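Local atomic coordinates of protease (Penicillium cyclopium, PDB entry 5Z6O), a protein that hydrolyses peptide bonds as a subtilisin-type serine protease of the proteinase K kind, probably cleaving proteins such as casein, gelatin and type IV collagen. Residues Ala1-Pro9 with Ala23-Thr31. Residues are numbered along the deposited sequence; the frame is centred on the assembly and turned at random.
Sequences ANVVQRNSP and ATDYVYDST
Val3 lays its CB over one face of the Tyr28 ring, 4.0 Å from the ring centroid, in a CH-pi contact that marks the tight side of this two-stranded antiparallel ribbon. Its CG1, anti to the backbone N (chi1 -178°), is thereby carried to the phenol end, 3.5 Å from Tyr28 CZ. Gln5 and Tyr26 extend the same face: Gln5 OE1 meets the edge of the Tyr26 ring and is hydrogen-bonded to Lys90 NZ, Gln5 NE2 donates to the carbonyl of Lys85, and Tyr26 OH reaches that of Val88. Leu13 and Tyr240 pack against this side, so the ribbon joins the N-terminal strand to helices 11-16 and 227-245 of the subtilase fold, away from the catalytic centre. Val3 pairs with Tyr28 and Gln5 with Tyr26 through reciprocal backbone hydrogen bonds; the Gln5 N to Tyr26 O bond is nearly straight at 178°. The other face is looser and more exposed. There Val4 and Val27 lie side by side, CG2 to CG2 at 4.1 Å, and Arg6 NH1 forms a long salt bridge to Asp25 OD2 (3.4 Å), supplemented by water. Asp25 OD1 instead takes the N-H of Asn7 and the hydroxyl of Thr24 from opposite faces of its plane. At the far end Asp29 OD1 receives the Ala1 amino group at 3.2 Å, while OD2 closes an Asx turn with Thr31 N. An alanine in place of Asp29 would probably leave the terminal ammonium without its carboxylate mate and the turn unpinned. Carboxylates thus sit at both ends, consistent with an N-terminus held by charge as well as by strand pairing.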
ATOM      1  N   ALA A   1     -20.220  10.071  -7.346  1.00 28.52           N
ATOM      2  CA  ALA A   1     -20.663  11.159  -6.470  1.00 32.23           C
ATOM      3  C   ALA A   1     -19.815  11.139  -5.201  1.00 14.42           C
ATOM      4  O   ALA A   1     -19.258  10.103  -4.878  1.00 19.21           O
ATOM      5  CB  ALA A   1     -22.111  11.011  -6.136  1.00 31.73           C
ATOM      6  N   ASN A   2     -19.701  12.275  -4.503  1.00 17.43           N
ATOM      7  CA  ASN A   2     -18.868  12.328  -3.301  1.00 15.29           C
ATOM      8  C   ASN A   2     -19.505  11.580  -2.148  1.00 20.32           C
ATOM      9  O   ASN A   2     -20.696  11.740  -1.884  1.00 20.98           O
ATOM     10  CB  ASN A   2     -18.624  13.766  -2.881  1.00 17.58           C
ATOM     11  CG  ASN A   2     -17.584  14.448  -3.719  1.00 24.81           C
ATOM     12  OD1 ASN A   2     -17.190  13.965  -4.775  1.00 18.31           O
ATOM     13  ND2 ASN A   2     -17.138  15.601  -3.251  1.00 21.84           N
ATOM     14  N   VAL A   3     -18.715  10.742  -1.474  1.00 12.46           N
ATOM     15  CA  VAL A   3     -19.094  10.056  -0.249  1.00 13.47           C
ATOM     16  C   VAL A   3     -18.226  10.637   0.847  1.00 10.93           C
ATOM     17  O   VAL A   3     -17.048  10.964   0.615  1.00 13.86           O
ATOM     18  CB  VAL A   3     -18.892   8.531  -0.358  1.00 13.24           C
ATOM     19  CG1 VAL A   3     -19.346   7.802   0.916  1.00 15.02           C
ATOM     20  CG2 VAL A   3     -19.626   8.010  -1.557  1.00 22.33           C
ATOM     21  N   VAL A   4     -18.787  10.792   2.042  1.00 12.65           N
ATOM     22  CA  VAL A   4     -18.032  11.361   3.157  1.00  9.69           C
ATOM     23  C   VAL A   4     -18.041  10.366   4.305  1.00 13.73           C
ATOM     24  O   VAL A   4     -19.103   9.879   4.692  1.00 13.50           O
ATOM     25  CB  VAL A   4     -18.603  12.715   3.639  1.00 12.84           C
ATOM     26  CG1 VAL A   4     -17.787  13.207   4.854  1.00 14.26           C
ATOM     27  CG2 VAL A   4     -18.592  13.740   2.549  1.00 18.43           C
ATOM     28  N   GLN A   5     -16.864  10.029   4.818  1.00 10.36           N
ATOM     29  CA  GLN A   5     -16.733   9.216   6.017  1.00  9.83           C
ATOM     30  C   GLN A   5     -16.349  10.183   7.127  1.00 16.33           C
ATOM     31  O   GLN A   5     -15.198  10.606   7.218  1.00 12.99           O
ATOM     32  CB  GLN A   5     -15.666   8.135   5.864  1.00  9.53           C
ATOM     33  CG  GLN A   5     -15.491   7.354   7.171  1.00  8.84           C
ATOM     34  CD  GLN A   5     -14.447   6.239   7.068  1.00 13.96           C
ATOM     35  OE1 GLN A   5     -13.660   6.236   6.132  1.00 12.22           O
ATOM     36  NE2 GLN A   5     -14.405   5.335   8.057  1.00 11.09           N
ATOM     37  N   ARG A   6     -17.303  10.545   7.978  1.00 10.51           N
ATOM     38  CA  ARG A   6     -16.999  11.557   8.984  1.00 13.08           C
ATOM     39  C   ARG A   6     -16.229  10.976  10.164  1.00 11.43           C
ATOM     40  O   ARG A   6     -16.443   9.834  10.566  1.00 11.73           O
ATOM     41  CB  ARG A   6     -18.296  12.218   9.472  1.00 12.63           C
ATOM     42  CG  ARG A   6     -18.839  13.113   8.379  1.00 16.30           C
ATOM     43  CD  ARG A   6     -19.879  14.087   8.860  1.00 22.53           C
ATOM     44  NE  ARG A   6     -20.617  14.547   7.698  1.00 19.60           N
ATOM     45  CZ  ARG A   6     -20.335  15.634   6.988  1.00 17.97           C
ATOM     46  NH1 ARG A   6     -19.313  16.418   7.298  1.00 21.67           N
ATOM     47  NH2 ARG A   6     -21.102  15.937   5.956  1.00 31.16           N
ATOM     48  N   ASN A   7     -15.356  11.796  10.751  1.00 13.61           N
ATOM     49  CA  ASN A   7     -14.565  11.388  11.922  1.00 14.88           C
ATOM     50  C   ASN A   7     -13.857  10.062  11.653  1.00 17.78           C
ATOM     51  O   ASN A   7     -13.993   9.078  12.385  1.00 17.42           O
ATOM     52  CB  ASN A   7     -15.441  11.298  13.167  1.00 17.99           C
ATOM     53  CG  ASN A   7     -16.152  12.610  13.437  1.00 35.50           C
ATOM     54  OD1 ASN A   7     -17.366  12.649  13.693  1.00 40.90           O
ATOM     55  ND2 ASN A   7     -15.404  13.709  13.311  1.00 29.10           N
ATOM     56  N   SER A   8     -13.148  10.015  10.538  1.00 15.66           N
ATOM     57  CA  SER A   8     -12.579   8.737  10.131  1.00 16.27           C
ATOM     58  C   SER A   8     -11.657   8.206  11.224  1.00 13.41           C
ATOM     59  O   SER A   8     -10.950   8.984  11.880  1.00 14.61           O
ATOM     60  CB  SER A   8     -11.789   8.905   8.847  1.00 17.98           C
ATOM     61  OG  SER A   8     -10.783   9.897   9.027  1.00 52.23           O
ATOM     62  N   PRO A   9     -11.603   6.890  11.406  1.00 14.01           N
ATOM     63  CA  PRO A   9     -10.905   6.322  12.571  1.00 12.59           C
ATOM     64  C   PRO A   9      -9.394   6.257  12.441  1.00 16.82           C
ATOM     65  O   PRO A   9      -8.731   5.766  13.363  1.00 18.37           O
ATOM     66  CB  PRO A   9     -11.500   4.910  12.669  1.00 16.83           C
ATOM     67  CG  PRO A   9     -11.891   4.585  11.296  1.00 15.32           C
ATOM     68  CD  PRO A   9     -12.387   5.882  10.675  1.00 13.46           C
ATOM     69  N   ALA A  23      -7.580  17.599   9.083  1.00 25.30           N
ATOM     70  CA  ALA A  23      -8.926  17.247   8.667  1.00 19.47           C
ATOM     71  C   ALA A  23      -9.439  16.051   9.463  1.00 17.04           C
ATOM     72  O   ALA A  23      -8.667  15.219   9.945  1.00 18.84           O
ATOM     73  CB  ALA A  23      -8.942  16.925   7.172  1.00 21.35           C
ATOM     74  N   THR A  24     -10.768  15.954   9.589  1.00 13.53           N
ATOM     75  CA  THR A  24     -11.328  14.845  10.347  1.00 17.31           C
ATOM     76  C   THR A  24     -12.127  13.886   9.498  1.00 16.57           C
ATOM     77  O   THR A  24     -12.415  12.791   9.971  1.00 14.67           O
ATOM     78  CB  THR A  24     -12.238  15.345  11.476  1.00 20.02           C
ATOM     79  OG1 THR A  24     -13.279  16.122  10.910  1.00 18.62           O
ATOM     80  CG2 THR A  24     -11.446  16.189  12.477  1.00 27.64           C
ATOM     81  N   ASP A  25     -12.521  14.286   8.293  1.00 12.54           N
ATOM     82  CA  ASP A  25     -13.382  13.475   7.444  1.00  8.63           C
ATOM     83  C   ASP A  25     -12.643  13.003   6.206  1.00 11.71           C
ATOM     84  O   ASP A  25     -11.807  13.718   5.669  1.00 12.57           O
ATOM     85  CB  ASP A  25     -14.592  14.265   6.967  1.00 12.56           C
ATOM     86  CG  ASP A  25     -15.347  14.907   8.099  1.00 20.01           C
ATOM     87  OD1 ASP A  25     -15.262  14.421   9.237  1.00 17.56           O
ATOM     88  OD2 ASP A  25     -16.031  15.899   7.823  1.00 19.22           O
ATOM     89  N   TYR A  26     -12.999  11.823   5.731  1.00  9.19           N
ATOM     90  CA  TYR A  26     -12.444  11.284   4.488  1.00  8.00           C
ATOM     91  C   TYR A  26     -13.487  11.407   3.378  1.00  9.72           C
ATOM     92  O   TYR A  26     -14.609  10.911   3.517  1.00 12.86           O
ATOM     93  CB  TYR A  26     -12.019   9.833   4.722  1.00  8.82           C
ATOM     94  CG  TYR A  26     -11.524   9.109   3.482  1.00 11.13           C
ATOM     95  CD1 TYR A  26     -10.716   9.748   2.554  1.00 11.95           C
ATOM     96  CD2 TYR A  26     -11.840   7.768   3.272  1.00  9.22           C
ATOM     97  CE1 TYR A  26     -10.259   9.048   1.390  1.00  7.48           C
ATOM     98  CE2 TYR A  26     -11.390   7.081   2.142  1.00 11.47           C
ATOM     99  CZ  TYR A  26     -10.595   7.736   1.222  1.00  8.08           C
ATOM    100  OH  TYR A  26     -10.164   7.076   0.080  1.00 10.35           O
ATOM    101  N   VAL A  27     -13.131  12.081   2.288  1.00  9.56           N
ATOM    102  CA  VAL A  27     -14.053  12.382   1.190  1.00 10.89           C
ATOM    103  C   VAL A  27     -13.508  11.714  -0.065  1.00 10.07           C
ATOM    104  O   VAL A  27     -12.334  11.912  -0.401  1.00 11.35           O
ATOM    105  CB  VAL A  27     -14.195  13.903   0.961  1.00 11.77           C
ATOM    106  CG1 VAL A  27     -15.227  14.161  -0.130  1.00 13.80           C
ATOM    107  CG2 VAL A  27     -14.580  14.605   2.264  1.00 17.55           C
ATOM    108  N   TYR A  28     -14.358  10.947  -0.759  1.00 12.13           N
ATOM    109  CA  TYR A  28     -13.889  10.149  -1.896  1.00  9.20           C
ATOM    110  C   TYR A  28     -15.056   9.926  -2.853  1.00 10.99           C
ATOM    111  O   TYR A  28     -16.212   9.955  -2.456  1.00 12.24           O
ATOM    112  CB  TYR A  28     -13.276   8.804  -1.424  1.00  8.37           C
ATOM    113  CG  TYR A  28     -14.271   7.921  -0.683  1.00 11.34           C
ATOM    114  CD1 TYR A  28     -14.509   8.081   0.694  1.00 10.36           C
ATOM    115  CD2 TYR A  28     -15.001   6.960  -1.366  1.00 10.41           C
ATOM    116  CE1 TYR A  28     -15.451   7.280   1.363  1.00 11.43           C
ATOM    117  CE2 TYR A  28     -15.918   6.137  -0.706  1.00 13.25           C
ATOM    118  CZ  TYR A  28     -16.154   6.334   0.647  1.00 10.93           C
ATOM    119  OH  TYR A  28     -17.037   5.490   1.243  1.00 13.57           O
ATOM    120  N   ASP A  29     -14.750   9.685  -4.113  1.00 11.29           N
ATOM    121  CA  ASP A  29     -15.803   9.378  -5.082  1.00 12.68           C
ATOM    122  C   ASP A  29     -16.378   7.983  -4.858  1.00 13.68           C
ATOM    123  O   ASP A  29     -15.649   7.029  -4.560  1.00 11.75           O
ATOM    124  CB  ASP A  29     -15.244   9.455  -6.504  1.00 10.83           C
ATOM    125  CG  ASP A  29     -16.313   9.285  -7.522  1.00 13.92           C
ATOM    126  OD1 ASP A  29     -17.058  10.264  -7.682  1.00 17.35           O
ATOM    127  OD2 ASP A  29     -16.461   8.173  -8.086  1.00 11.00           O
ATOM    128  N   SER A  30     -17.694   7.849  -5.042  1.00  9.62           N
ATOM    129  CA  SER A  30     -18.391   6.599  -4.737  1.00 11.29           C
ATOM    130  C   SER A  30     -17.894   5.407  -5.544  1.00 12.89           C
ATOM    131  O   SER A  30     -18.173   4.269  -5.144  1.00 14.47           O
ATOM    132  CB  SER A  30     -19.883   6.743  -4.989  1.00 16.44           C
ATOM    133  OG  SER A  30     -20.060   7.090  -6.354  1.00 16.78           O
ATOM    134  N   THR A  31     -17.186   5.620  -6.658  1.00 12.85           N
ATOM    135  CA  THR A  31     -16.636   4.465  -7.389  1.00 12.97           C
ATOM    136  C   THR A  31     -15.748   3.620  -6.473  1.00 13.74           C
ATOM    137  O   THR A  31     -15.770   2.384  -6.549  1.00 12.76           O
ATOM    138  CB  THR A  31     -15.851   4.889  -8.631  1.00 13.51           C
ATOM    139  OG1 THR A  31     -14.955   5.945  -8.303  1.00 12.45           O
ATOM    140  CG2 THR A  31     -16.803   5.337  -9.763  1.00 14.51           C
TER
HETATM  141  O   HOH W   1     -16.743  12.738  -7.230  1.00 30.63           O
HETATM  142  O   HOH W   2     -17.752  16.333  10.045  1.00 38.32           O
HETATM  143  O   HOH W   3      -9.736  11.503  11.096  1.00 26.68           O